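Side-chain contacts in ABC-type amino acid transport system, permease component (Caldanaerobacter subterraneus subsp. tengcongensis MB4, PDB 4YMU), which probably forms the membrane-spanning part of an ABC transporter for amino acids and holds bound arginine in this structure: residues Ile20-Leu25 with Ala194-Met199; Phe39-Lys44 with Glu105-Gly110; Gln112-Gly117 with Tyr135-Gln140; Gly117-Ala122 with Ala130-Tyr135. One frame throughout, in Å; residues are numbered along the deposited sequence.

Contact 1: Ile20-Leu25 with Ala194-Met199; sequences IMTLKL and AIYFVM
Thr22 OG1 accepts a hydrogen bond from the backbone N-H of Leu171, and Tyr196 OH, facing it across the contact, is paired with the hydroxyl of Thr172. Both buried hydroxyls therefore find their partners in neighbouring residues of the chain, while Thr22 OG1 stays 3.8 Å from Tyr196 OH, too far for a direct hydrogen bond. The threonine is turned with its methyl CG2 anti to the backbone N and OG1 beside that N (chi1 -73°), which presents both branches to Tyr196. CG2 meets the aromatic ring obliquely, 4.3 Å from Tyr196 CE1.

Beside this pair, Leu23 and Met199 make an apolar contact. A single branch of Leu23 does the touching, CD1 resting 3.6 Å from Met199 SD. The methionine is straight at its second torsion and then bends at chi3 (-41°), turning CE back toward its own helix, where it lies 3.9 Å from Tyr196 CD1. Sulfur therefore faces the leucine while the terminal methyl fills in beside the tyrosine.

Both pairs span a wide gap, since Thr22 and Tyr196 are 9.6 Å apart from CA to CA, and side chains alone bridge it. The Tyr196 side chain, about 8 Å from a bound arginine, packs on Pro66 of the second subunit. The two segments belong to predicted transmembrane spans, on helix 12-44 and helix 186-214, and helix 129-160 joins them as a third neighbour, its Leu157 packing against both Thr22 and Met199.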
loop_
_atom_site.group_PDB
_atom_site.type_symbol
_atom_site.label_atom_id
_atom_site.label_comp_id
_atom_site.label_asym_id
_atom_site.label_seq_id
_atom_site.Cartn_x
_atom_site.Cartn_y
_atom_site.Cartn_z
ATOM N N ILE C 20 0.263 -37.716 -7.963
ATOM C CA ILE C 20 0.201 -38.040 -6.547
ATOM C C ILE C 20 1.559 -37.851 -5.882
ATOM O O ILE C 20 1.653 -37.444 -4.728
ATOM C CB ILE C 20 -0.303 -39.470 -6.334
ATOM C CG1 ILE C 20 -1.760 -39.584 -6.771
ATOM C CG2 ILE C 20 -0.134 -39.906 -4.885
ATOM C CD1 ILE C 20 -2.414 -40.872 -6.331
ATOM N N MET C 21 2.616 -38.129 -6.630
ATOM C CA MET C 21 3.968 -38.030 -6.100
ATOM C C MET C 21 4.386 -36.559 -6.010
ATOM O O MET C 21 5.070 -36.156 -5.070
ATOM C CB MET C 21 4.944 -38.836 -6.962
ATOM C CG MET C 21 5.976 -39.628 -6.178
ATOM S SD MET C 21 5.307 -41.078 -5.322
ATOM C CE MET C 21 6.573 -41.393 -4.095
ATOM N N THR C 22 3.986 -35.755 -6.990
ATOM C CA THR C 22 4.261 -34.326 -6.909
ATOM C C THR C 22 3.581 -33.758 -5.664
ATOM O O THR C 22 4.199 -33.016 -4.903
ATOM C CB THR C 22 3.813 -33.565 -8.160
ATOM O OG1 THR C 22 4.700 -33.859 -9.248
ATOM C CG2 THR C 22 3.828 -32.058 -7.896
ATOM N N LEU C 23 2.328 -34.157 -5.443
ATOM C CA LEU C 23 1.564 -33.774 -4.248
ATOM C C LEU C 23 2.288 -34.167 -2.960
ATOM O O LEU C 23 2.526 -33.325 -2.089
ATOM C CB LEU C 23 0.185 -34.437 -4.264
ATOM C CG LEU C 23 -1.009 -33.666 -4.824
ATOM C CD1 LEU C 23 -0.632 -32.927 -6.087
ATOM C CD2 LEU C 23 -2.156 -34.621 -5.102
ATOM N N LYS C 24 2.603 -35.455 -2.844
ATOM C CA LYS C 24 3.285 -36.012 -1.674
ATOM C C LYS C 24 4.590 -35.279 -1.351
ATOM O O LYS C 24 4.849 -34.916 -0.202
ATOM C CB LYS C 24 3.561 -37.504 -1.911
ATOM C CG LYS C 24 4.440 -38.167 -0.863
ATOM C CD LYS C 24 4.879 -39.565 -1.309
ATOM C CE LYS C 24 5.750 -40.259 -0.257
ATOM N NZ LYS C 24 6.332 -41.567 -0.720
ATOM N N LEU C 25 5.397 -35.058 -2.382
ATOM C CA LEU C 25 6.651 -34.327 -2.261
ATOM C C LEU C 25 6.449 -32.902 -1.716
ATOM O O LEU C 25 7.055 -32.517 -0.710
ATOM C CB LEU C 25 7.331 -34.258 -3.631
ATOM C CG LEU C 25 8.860 -34.251 -3.742
ATOM C CD1 LEU C 25 9.290 -33.209 -4.759
ATOM C CD2 LEU C 25 9.573 -34.041 -2.411
ATOM N N ALA C 194 -0.279 -29.399 -18.861
ATOM C CA ALA C 194 -1.710 -29.272 -18.606
ATOM C C ALA C 194 -2.083 -29.679 -17.176
ATOM O O ALA C 194 -2.833 -28.966 -16.506
ATOM C CB ALA C 194 -2.510 -30.074 -19.614
ATOM N N ILE C 195 -1.567 -30.806 -16.698
ATOM C CA ILE C 195 -1.869 -31.207 -15.325
ATOM C C ILE C 195 -1.357 -30.160 -14.320
ATOM O O ILE C 195 -2.051 -29.826 -13.351
ATOM C CB ILE C 195 -1.288 -32.595 -14.962
ATOM C CG1 ILE C 195 -1.881 -33.688 -15.848
ATOM C CG2 ILE C 195 -1.585 -32.949 -13.525
ATOM C CD1 ILE C 195 -1.461 -35.094 -15.425
ATOM N N TYR C 196 -0.150 -29.644 -14.553
ATOM C CA TYR C 196 0.425 -28.619 -13.678
ATOM C C TYR C 196 -0.463 -27.384 -13.672
ATOM O O TYR C 196 -0.711 -26.803 -12.627
ATOM C CB TYR C 196 1.848 -28.227 -14.114
ATOM C CG TYR C 196 2.949 -29.099 -13.529
ATOM C CD1 TYR C 196 3.230 -29.072 -12.170
ATOM C CD2 TYR C 196 3.706 -29.948 -14.342
ATOM C CE1 TYR C 196 4.232 -29.867 -11.628
ATOM C CE2 TYR C 196 4.718 -30.756 -13.810
ATOM C CZ TYR C 196 4.975 -30.717 -12.452
ATOM O OH TYR C 196 5.974 -31.514 -11.914
ATOM N N PHE C 197 -0.953 -27.015 -14.847
ATOM C CA PHE C 197 -1.787 -25.846 -15.014
ATOM C C PHE C 197 -3.085 -25.998 -14.239
ATOM O O PHE C 197 -3.466 -25.112 -13.467
ATOM C CB PHE C 197 -2.098 -25.614 -16.480
ATOM C CG PHE C 197 -2.877 -24.359 -16.726
ATOM C CD1 PHE C 197 -2.266 -23.117 -16.620
ATOM C CD2 PHE C 197 -4.229 -24.413 -17.029
ATOM C CE1 PHE C 197 -2.983 -21.953 -16.841
ATOM C CE2 PHE C 197 -4.952 -23.250 -17.249
ATOM C CZ PHE C 197 -4.327 -22.020 -17.155
ATOM N N VAL C 198 -3.767 -27.117 -14.460
ATOM C CA VAL C 198 -5.023 -27.378 -13.773
ATOM C C VAL C 198 -4.837 -27.405 -12.251
ATOM O O VAL C 198 -5.683 -26.902 -11.504
ATOM C CB VAL C 198 -5.719 -28.643 -14.322
ATOM C CG1 VAL C 198 -6.602 -29.283 -13.276
ATOM C CG2 VAL C 198 -6.513 -28.282 -15.579
ATOM N N MET C 199 -3.719 -27.958 -11.795
ATOM C CA MET C 199 -3.409 -27.943 -10.366
ATOM C C MET C 199 -3.253 -26.509 -9.850
ATOM O O MET C 199 -3.779 -26.145 -8.783
ATOM C CB MET C 199 -2.131 -28.722 -10.088
ATOM C CG MET C 199 -2.315 -29.895 -9.159
ATOM S SD MET C 199 -0.707 -30.594 -8.769
ATOM C CE MET C 199 0.068 -30.506 -10.391
#

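Contact 2: Phe39-Lys44 with Glu105-Gly110; sequences FIALMK and EIIRAG
Lys44 reaches across to Glu105 with a weak, salt-bridging hydrogen bond, NZ to OE2 at 3.2 Å. Its CG stands anti to the backbone N (chi1 -159°), and the extended chain carries NZ across to the carboxylate. That group is already engaged on its own helix. Arg108 grips it side-on in the guanidinium plane: NH2 binds OE1 of Glu105 at 2.8 Å, and NE binds OE2 at 3.0 Å, each through the syn lone pair. This pair of hydrogen bonds fixes the rotation of both flat groups, and OE2 accepts from Arg108 and Lys44 together. The remaining nitrogen, Arg108 NH1, donates to Gln112 OE1 a turn later.

Beside this network Ala41 CB meets Ile107 CG2 at 4.2 Å, a modest apolar contact where the axes come within 9.2 Å and cross at -55°. With an alanine in place of Glu105, Lys44 and Arg108 would probably be left as close like charges without their shared counterion, the guanidinium less firmly held though still bonded to Gln112.

Lys44 lies just beyond the predicted membrane span, and one carboxylate serving two cations probably remains ionised, linking helix 12-44 to helix 87-112 electrostatically.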
loop_
_atom_site.group_PDB
_atom_site.type_symbol
_atom_site.label_atom_id
_atom_site.label_comp_id
_atom_site.label_asym_id
_atom_site.label_seq_id
_atom_site.Cartn_x
_atom_site.Cartn_y
_atom_site.Cartn_z
ATOM N N PHE C 39 10.873 -21.469 13.008
ATOM C CA PHE C 39 11.991 -21.587 13.917
ATOM C C PHE C 39 13.068 -20.597 13.513
ATOM O O PHE C 39 13.680 -19.943 14.358
ATOM C CB PHE C 39 12.518 -23.017 13.843
ATOM C CG PHE C 39 13.167 -23.492 15.100
ATOM C CD1 PHE C 39 12.392 -23.874 16.190
ATOM C CD2 PHE C 39 14.548 -23.597 15.188
ATOM C CE1 PHE C 39 12.992 -24.332 17.360
ATOM C CE2 PHE C 39 15.155 -24.055 16.351
ATOM C CZ PHE C 39 14.378 -24.423 17.439
ATOM N N ILE C 40 13.286 -20.485 12.208
ATOM C CA ILE C 40 14.303 -19.593 11.675
ATOM C C ILE C 40 13.935 -18.147 11.987
ATOM O O ILE C 40 14.801 -17.336 12.324
ATOM C CB ILE C 40 14.446 -19.743 10.145
ATOM C CG1 ILE C 40 14.875 -21.159 9.765
ATOM C CG2 ILE C 40 15.481 -18.765 9.603
ATOM C CD1 ILE C 40 16.279 -21.470 10.164
ATOM N N ALA C 41 12.644 -17.837 11.880
ATOM C CA ALA C 41 12.147 -16.480 12.105
ATOM C C ALA C 41 12.373 -16.053 13.556
ATOM O O ALA C 41 12.880 -14.959 13.815
ATOM C CB ALA C 41 10.675 -16.399 11.750
ATOM N N LEU C 42 12.006 -16.937 14.488
ATOM C CA LEU C 42 12.206 -16.733 15.922
ATOM C C LEU C 42 13.665 -16.424 16.250
ATOM O O LEU C 42 13.962 -15.589 17.104
ATOM C CB LEU C 42 11.748 -17.975 16.695
ATOM C CG LEU C 42 10.321 -17.972 17.254
ATOM C CD1 LEU C 42 9.491 -16.903 16.594
ATOM C CD2 LEU C 42 9.637 -19.319 17.107
ATOM N N MET C 43 14.568 -17.108 15.563
ATOM C CA MET C 43 15.993 -16.876 15.721
ATOM C C MET C 43 16.389 -15.472 15.293
ATOM O O MET C 43 17.253 -14.843 15.905
ATOM C CB MET C 43 16.780 -17.886 14.898
ATOM C CG MET C 43 16.825 -19.266 15.495
ATOM S SD MET C 43 18.108 -20.254 14.704
ATOM C CE MET C 43 17.444 -21.888 14.981
ATOM N N LYS C 44 15.766 -14.989 14.224
ATOM C CA LYS C 44 16.119 -13.690 13.658
ATOM C C LYS C 44 15.596 -12.574 14.565
ATOM O O LYS C 44 16.038 -11.429 14.479
ATOM C CB LYS C 44 15.526 -13.555 12.253
ATOM C CG LYS C 44 16.188 -12.514 11.366
ATOM C CD LYS C 44 15.399 -12.373 10.074
ATOM C CE LYS C 44 15.996 -11.343 9.124
ATOM N NZ LYS C 44 15.358 -11.429 7.768
ATOM N N GLU C 105 10.926 -15.398 5.760
ATOM C CA GLU C 105 10.652 -14.035 5.298
ATOM C C GLU C 105 9.171 -13.696 5.331
ATOM O O GLU C 105 8.783 -12.598 5.751
ATOM C CB GLU C 105 11.191 -13.784 3.896
ATOM C CG GLU C 105 12.386 -12.885 3.910
ATOM C CD GLU C 105 12.194 -11.720 4.852
ATOM O OE1 GLU C 105 11.445 -10.767 4.497
ATOM O OE2 GLU C 105 12.779 -11.785 5.965
ATOM N N ILE C 106 8.349 -14.649 4.907
ATOM C CA ILE C 106 6.913 -14.446 4.907
ATOM C C ILE C 106 6.408 -14.077 6.307
ATOM O O ILE C 106 5.606 -13.148 6.468
ATOM C CB ILE C 106 6.174 -15.680 4.371
ATOM C CG1 ILE C 106 6.028 -15.583 2.857
ATOM C CG2 ILE C 106 4.793 -15.812 4.992
ATOM C CD1 ILE C 106 5.674 -16.912 2.217
ATOM N N ILE C 107 6.897 -14.782 7.315
ATOM C CA ILE C 107 6.494 -14.490 8.682
ATOM C C ILE C 107 6.919 -13.087 9.099
ATOM O O ILE C 107 6.090 -12.300 9.614
ATOM C CB ILE C 107 7.048 -15.519 9.668
ATOM C CG1 ILE C 107 6.448 -16.904 9.375
ATOM C CG2 ILE C 107 6.800 -15.058 11.109
ATOM C CD1 ILE C 107 6.976 -17.998 10.284
ATOM N N ARG C 108 8.198 -12.769 8.878
ATOM C CA ARG C 108 8.687 -11.436 9.246
ATOM C C ARG C 108 7.853 -10.316 8.621
ATOM O O ARG C 108 7.596 -9.286 9.251
ATOM C CB ARG C 108 10.155 -11.253 8.871
ATOM C CG ARG C 108 10.791 -10.046 9.521
ATOM C CD ARG C 108 11.924 -9.512 8.674
ATOM N NE ARG C 108 11.511 -9.353 7.282
ATOM C CZ ARG C 108 10.660 -8.435 6.837
ATOM N NH1 ARG C 108 10.109 -7.563 7.672
ATOM N NH2 ARG C 108 10.351 -8.392 5.546
ATOM N N ALA C 109 7.407 -10.543 7.390
ATOM C CA ALA C 109 6.690 -9.511 6.664
ATOM C C ALA C 109 5.219 -9.466 7.064
ATOM O O ALA C 109 4.582 -8.419 6.971
ATOM C CB ALA C 109 6.819 -9.728 5.183
ATOM N N GLY C 110 4.685 -10.593 7.519
ATOM C CA GLY C 110 3.297 -10.643 7.930
ATOM C C GLY C 110 3.163 -9.916 9.251
ATOM O O GLY C 110 2.116 -9.342 9.563
#

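Contact 3: Gln112-Gly117 with Tyr135-Gln140; sequences QAVDPG and YVIIPQ
Val114 and Gln140 mark the closest backbone approach, 6.6 Å from CA to CA, between a non-helical linker and a distorted helix. Residues 112-117 leave helical geometry, with Val114 and Asp115 extended, before turning into helix 117-124. Across from them, the helical segment 135-140 opens into a wider pi-type turn at 135-137 and kinks at Pro139, whose nitrogen has no hydrogen to give. Gln140 N then bonds the carbonyl of Ile137 rather than that of Val136.

The side chain of Gln140 makes good that loss. Its amide NE2 donates to Val136 O at 2.8 Å, approaching from above the carbonyl plane, and the same nitrogen also bonds OE1 of Gln118. The displaced carbonyl is thus satisfied by the residue whose own N-H would ordinarily have reached it.

Into this distorted turn fits Val114. Its two methyls straddle one branch of Ile137, CG1 and CG2 of Val114 each lying 4.2 Å from Ile137 CG2, and the side chains meet at about a right angle. CG1 almost eclipses the backbone N (chi1 -3°), with both methyls set against the isoleucine. On its other neighbour, Val114 CB lies 4.4 Å from Gln140 CB.

Asp115 turns to another task: OD2 accepts from Gly117 N at 2.6 Å through its anti lone pair, a capping bond at the start of the next helix. By packing on Ile137 and Gln140, Val114 holds the link between helix 87-112 and helix 117-124 against helix 129-160, with Asn144 of the latter also touching Val114 and a chain of another protein covering Val136 and Gln140.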
loop_
_atom_site.group_PDB
_atom_site.type_symbol
_atom_site.label_atom_id
_atom_site.label_comp_id
_atom_site.label_asym_id
_atom_site.label_seq_id
_atom_site.Cartn_x
_atom_site.Cartn_y
_atom_site.Cartn_z
ATOM N N GLN C 112 5.477 -7.443 10.115
ATOM C CA GLN C 112 5.772 -6.049 9.783
ATOM C C GLN C 112 4.570 -5.332 9.142
ATOM O O GLN C 112 4.515 -4.101 9.093
ATOM C CB GLN C 112 6.964 -6.006 8.824
ATOM C CG GLN C 112 7.636 -4.657 8.657
ATOM C CD GLN C 112 7.998 -4.393 7.195
ATOM O OE1 GLN C 112 8.522 -5.274 6.498
ATOM N NE2 GLN C 112 7.688 -3.184 6.714
ATOM N N ALA C 113 3.589 -6.103 8.692
ATOM C CA ALA C 113 2.493 -5.547 7.919
ATOM C C ALA C 113 1.289 -5.161 8.759
ATOM O O ALA C 113 0.402 -4.489 8.264
ATOM C CB ALA C 113 2.071 -6.495 6.828
ATOM N N VAL C 114 1.220 -5.597 10.011
ATOM C CA VAL C 114 0.120 -5.116 10.843
ATOM C C VAL C 114 0.420 -3.668 11.249
ATOM O O VAL C 114 1.564 -3.343 11.601
ATOM C CB VAL C 114 -0.176 -6.040 12.067
ATOM C CG1 VAL C 114 0.713 -7.241 12.049
ATOM C CG2 VAL C 114 -0.043 -5.290 13.379
ATOM N N ASP C 115 -0.592 -2.802 11.166
ATOM C CA ASP C 115 -0.397 -1.371 11.433
ATOM C C ASP C 115 0.270 -1.173 12.779
ATOM O O ASP C 115 -0.229 -1.674 13.778
ATOM C CB ASP C 115 -1.737 -0.653 11.461
ATOM C CG ASP C 115 -1.588 0.858 11.546
ATOM O OD1 ASP C 115 -1.971 1.560 10.579
ATOM O OD2 ASP C 115 -1.134 1.354 12.603
ATOM N N PRO C 116 1.384 -0.416 12.810
ATOM C CA PRO C 116 2.200 -0.175 14.020
ATOM C C PRO C 116 1.414 0.521 15.144
ATOM O O PRO C 116 1.836 0.561 16.310
ATOM C CB PRO C 116 3.345 0.713 13.524
ATOM C CG PRO C 116 2.876 1.251 12.176
ATOM C CD PRO C 116 1.914 0.267 11.616
ATOM N N GLY C 117 0.267 1.079 14.783
ATOM C CA GLY C 117 -0.617 1.689 15.754
ATOM C C GLY C 117 -1.076 0.645 16.751
ATOM O O GLY C 117 -1.217 0.935 17.934
ATOM N N TYR C 135 -1.476 -10.927 22.532
ATOM C CA TYR C 135 -2.897 -10.626 22.466
ATOM C C TYR C 135 -3.310 -9.734 21.294
ATOM O O TYR C 135 -4.477 -9.715 20.920
ATOM C CB TYR C 135 -3.365 -10.028 23.785
ATOM C CG TYR C 135 -3.059 -10.902 24.973
ATOM C CD1 TYR C 135 -3.786 -12.061 25.212
ATOM C CD2 TYR C 135 -2.038 -10.572 25.856
ATOM C CE1 TYR C 135 -3.506 -12.871 26.292
ATOM C CE2 TYR C 135 -1.746 -11.379 26.945
ATOM C CZ TYR C 135 -2.487 -12.530 27.161
ATOM O OH TYR C 135 -2.205 -13.347 28.242
ATOM N N VAL C 136 -2.362 -9.009 20.706
ATOM C CA VAL C 136 -2.712 -8.036 19.679
ATOM C C VAL C 136 -2.048 -8.272 18.329
ATOM O O VAL C 136 -2.734 -8.405 17.313
ATOM C CB VAL C 136 -2.442 -6.555 20.157
ATOM C CG1 VAL C 136 -2.406 -5.594 18.991
ATOM C CG2 VAL C 136 -3.483 -6.119 21.173
ATOM N N ILE C 137 -0.722 -8.323 18.311
ATOM C CA ILE C 137 -0.001 -8.317 17.041
ATOM C C ILE C 137 0.008 -9.672 16.313
ATOM O O ILE C 137 -0.325 -9.749 15.129
ATOM C CB ILE C 137 1.433 -7.792 17.240
ATOM C CG1 ILE C 137 1.392 -6.445 17.972
ATOM C CG2 ILE C 137 2.172 -7.740 15.926
ATOM C CD1 ILE C 137 2.717 -6.026 18.599
ATOM N N ILE C 138 0.413 -10.731 17.015
ATOM C CA ILE C 138 0.503 -12.087 16.431
ATOM C C ILE C 138 -0.807 -12.632 15.834
ATOM O O ILE C 138 -0.780 -13.221 14.751
ATOM C CB ILE C 138 1.157 -13.099 17.418
ATOM C CG1 ILE C 138 2.656 -12.814 17.520
ATOM C CG2 ILE C 138 0.911 -14.538 16.991
ATOM C CD1 ILE C 138 3.273 -13.346 18.760
ATOM N N PRO C 139 -1.951 -12.455 16.535
ATOM C CA PRO C 139 -3.211 -12.904 15.924
ATOM C C PRO C 139 -3.499 -12.266 14.568
ATOM O O PRO C 139 -4.161 -12.895 13.737
ATOM C CB PRO C 139 -4.270 -12.426 16.922
ATOM C CG PRO C 139 -3.561 -12.417 18.248
ATOM C CD PRO C 139 -2.152 -11.984 17.925
ATOM N N GLN C 140 -2.988 -11.059 14.336
ATOM C CA GLN C 140 -3.271 -10.320 13.095
ATOM C C GLN C 140 -2.213 -10.650 12.040
ATOM O O GLN C 140 -2.511 -10.794 10.833
ATOM C CB GLN C 140 -3.340 -8.801 13.376
ATOM C CG GLN C 140 -4.468 -8.401 14.340
ATOM C CD GLN C 140 -4.526 -6.906 14.608
ATOM O OE1 GLN C 140 -4.829 -6.107 13.715
ATOM N NE2 GLN C 140 -4.213 -6.518 15.842
#

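Contact 4: Gly117-Ala122 with Ala130-Tyr135; sequences GQNEAA and AMAMRY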
loop_
_atom_site.group_PDB
_atom_site.type_symbol
_atom_site.label_atom_id
_atom_site.label_comp_id
_atom_site.label_asym_id
_atom_site.label_seq_id
_atom_site.Cartn_x
_atom_site.Cartn_y
_atom_site.Cartn_z
ATOM N N GLY C 117 0.267 1.079 14.783
ATOM C CA GLY C 117 -0.617 1.689 15.754
ATOM C C GLY C 117 -1.076 0.645 16.751
ATOM O O GLY C 117 -1.217 0.935 17.934
ATOM N N GLN C 118 -1.296 -0.579 16.276
ATOM C CA GLN C 118 -1.785 -1.636 17.149
ATOM C C GLN C 118 -0.822 -1.869 18.331
ATOM O O GLN C 118 -1.232 -1.960 19.502
ATOM C CB GLN C 118 -1.995 -2.906 16.332
ATOM C CG GLN C 118 -3.077 -2.757 15.286
ATOM C CD GLN C 118 -4.451 -2.680 15.914
ATOM O OE1 GLN C 118 -4.897 -3.611 16.606
ATOM N NE2 GLN C 118 -5.128 -1.556 15.702
ATOM N N ASN C 119 0.462 -1.937 18.012
ATOM C CA ASN C 119 1.481 -2.096 19.030
ATOM C C ASN C 119 1.517 -0.857 19.892
ATOM O O ASN C 119 1.615 -0.956 21.122
ATOM C CB ASN C 119 2.849 -2.397 18.409
ATOM C CG ASN C 119 3.981 -2.274 19.402
ATOM O OD1 ASN C 119 4.087 -3.054 20.348
ATOM N ND2 ASN C 119 4.854 -1.294 19.179
ATOM N N GLU C 120 1.423 0.310 19.254
ATOM C CA GLU C 120 1.366 1.570 20.020
ATOM C C GLU C 120 0.242 1.615 21.064
ATOM O O GLU C 120 0.464 2.061 22.190
ATOM C CB GLU C 120 1.271 2.782 19.099
ATOM C CG GLU C 120 2.541 3.023 18.323
ATOM C CD GLU C 120 2.655 4.443 17.830
ATOM O OE1 GLU C 120 1.624 5.157 17.728
ATOM O OE2 GLU C 120 3.788 4.879 17.538
ATOM N N ALA C 121 -0.948 1.140 20.704
ATOM C CA ALA C 121 -2.081 1.145 21.624
ATOM C C ALA C 121 -1.851 0.110 22.716
ATOM O O ALA C 121 -2.037 0.382 23.903
ATOM C CB ALA C 121 -3.403 0.876 20.889
ATOM N N ALA C 122 -1.435 -1.082 22.302
ATOM C CA ALA C 122 -1.157 -2.147 23.248
ATOM C C ALA C 122 -0.184 -1.672 24.332
ATOM O O ALA C 122 -0.464 -1.772 25.528
ATOM C CB ALA C 122 -0.598 -3.328 22.518
ATOM N N ALA C 130 5.828 -8.469 25.124
ATOM C CA ALA C 130 5.329 -9.844 25.109
ATOM C C ALA C 130 3.805 -9.922 25.067
ATOM O O ALA C 130 3.230 -10.649 24.251
ATOM C CB ALA C 130 5.873 -10.630 26.302
ATOM N N MET C 131 3.150 -9.185 25.956
ATOM C CA MET C 131 1.691 -9.206 26.012
ATOM C C MET C 131 1.070 -8.626 24.734
ATOM O O MET C 131 0.053 -9.134 24.236
ATOM C CB MET C 131 1.206 -8.426 27.225
ATOM C CG MET C 131 1.969 -8.755 28.492
ATOM S SD MET C 131 1.580 -7.581 29.807
ATOM C CE MET C 131 -0.200 -7.750 29.769
ATOM N N ALA C 132 1.698 -7.577 24.204
ATOM C CA ALA C 132 1.213 -6.901 23.004
ATOM C C ALA C 132 1.307 -7.881 21.868
ATOM O O ALA C 132 0.444 -7.960 20.980
ATOM C CB ALA C 132 2.061 -5.660 22.708
ATOM N N MET C 133 2.384 -8.643 21.922
ATOM C CA MET C 133 2.671 -9.637 20.918
ATOM C C MET C 133 1.626 -10.740 20.945
ATOM O O MET C 133 0.995 -11.037 19.926
ATOM C CB MET C 133 4.064 -10.172 21.163
ATOM C CG MET C 133 4.805 -10.421 19.904
ATOM S SD MET C 133 5.140 -8.980 18.900
ATOM C CE MET C 133 5.880 -9.820 17.488
ATOM N N ARG C 134 1.401 -11.304 22.124
ATOM C CA ARG C 134 0.456 -12.401 22.264
ATOM C C ARG C 134 -0.999 -12.030 21.959
ATOM O O ARG C 134 -1.679 -12.733 21.207
ATOM C CB ARG C 134 0.529 -12.996 23.665
ATOM C CG ARG C 134 -0.606 -13.963 23.940
ATOM C CD ARG C 134 -0.342 -14.842 25.144
ATOM N NE ARG C 134 -1.445 -15.777 25.346
ATOM C CZ ARG C 134 -1.558 -16.585 26.393
ATOM N NH1 ARG C 134 -0.627 -16.580 27.338
ATOM N NH2 ARG C 134 -2.602 -17.399 26.489
ATOM N N TYR C 135 -1.476 -10.927 22.532
ATOM C CA TYR C 135 -2.897 -10.626 22.466
ATOM C C TYR C 135 -3.310 -9.734 21.294
ATOM O O TYR C 135 -4.477 -9.715 20.920
ATOM C CB TYR C 135 -3.365 -10.028 23.785
ATOM C CG TYR C 135 -3.059 -10.902 24.973
ATOM C CD1 TYR C 135 -3.786 -12.061 25.212
ATOM C CD2 TYR C 135 -2.038 -10.572 25.856
ATOM C CE1 TYR C 135 -3.506 -12.871 26.292
ATOM C CE2 TYR C 135 -1.746 -11.379 26.945
ATOM C CZ TYR C 135 -2.487 -12.530 27.161
ATOM O OH TYR C 135 -2.205 -13.347 28.242
#
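Ala122 and Ala132 meet methyl to methyl, CB to CB at 3.5 Å, where the short helix 117-124 packs against the start of helix 129-160. The sequence Glu120-Ala121-Ala122 is the EAA signature of binding-protein-dependent permeases, and a short helix placed here is consistent with the coupling helix of this family, which docks on the ATP-binding subunit. Small residues make the approach possible: the two alanine CA atoms are only 5.3 Å apart.

Asn119, one turn earlier, completes the first shell. Its CG swings anti to the backbone N (chi1 168°), bringing OD1 to 4.1 Å from Ala132 CB, a van der Waals touch by a polar atom rather than a bond. Ala132 CB thus touches both a methyl and an amide oxygen.

Further out, ordinary helix bonding sets these groups in place: Ala122 N donates to Gln118 O at 2.9 Å. Thr128 OG1 accepts from Met131 N near the beginning of the second helix. The outer side of the short helix faces a chain of another protein: Glu120 OE2 forms a salt bridge with a basic side chain of that other chain, and Gln118 NE2 bonds its backbone.

At the centre of the contact the methyl of Ala122 reaches past the opposing methyl as far as the main chain, with Ala122 CB 4.0 Å from Ala132 CA.

How the contacts relate
Contacts 1, 3 and 4 are buried, whereas contact 2 lies at the surface, and the chemistry follows. Within the membrane span, contact 1 joins side chains across a wide gap and leaves its hydroxyls to a third segment; contact 2, on the same helix 12-44 but about 28 Å away between centres, relies on charge. Contacts 3 and 4 both use helix 129-160, share Gly117 and Tyr135, and lie about 7 Å apart between centres. Their packing is continuous: Ile137 CD1 touches Asn119 CB at 3.6 Å. Contact 3 rests on branched aliphatics and a kinked helix whose Val136 carbonyl is met by a glutamine side chain, contact 4 on alanines in close approach, and both face another protein's chain.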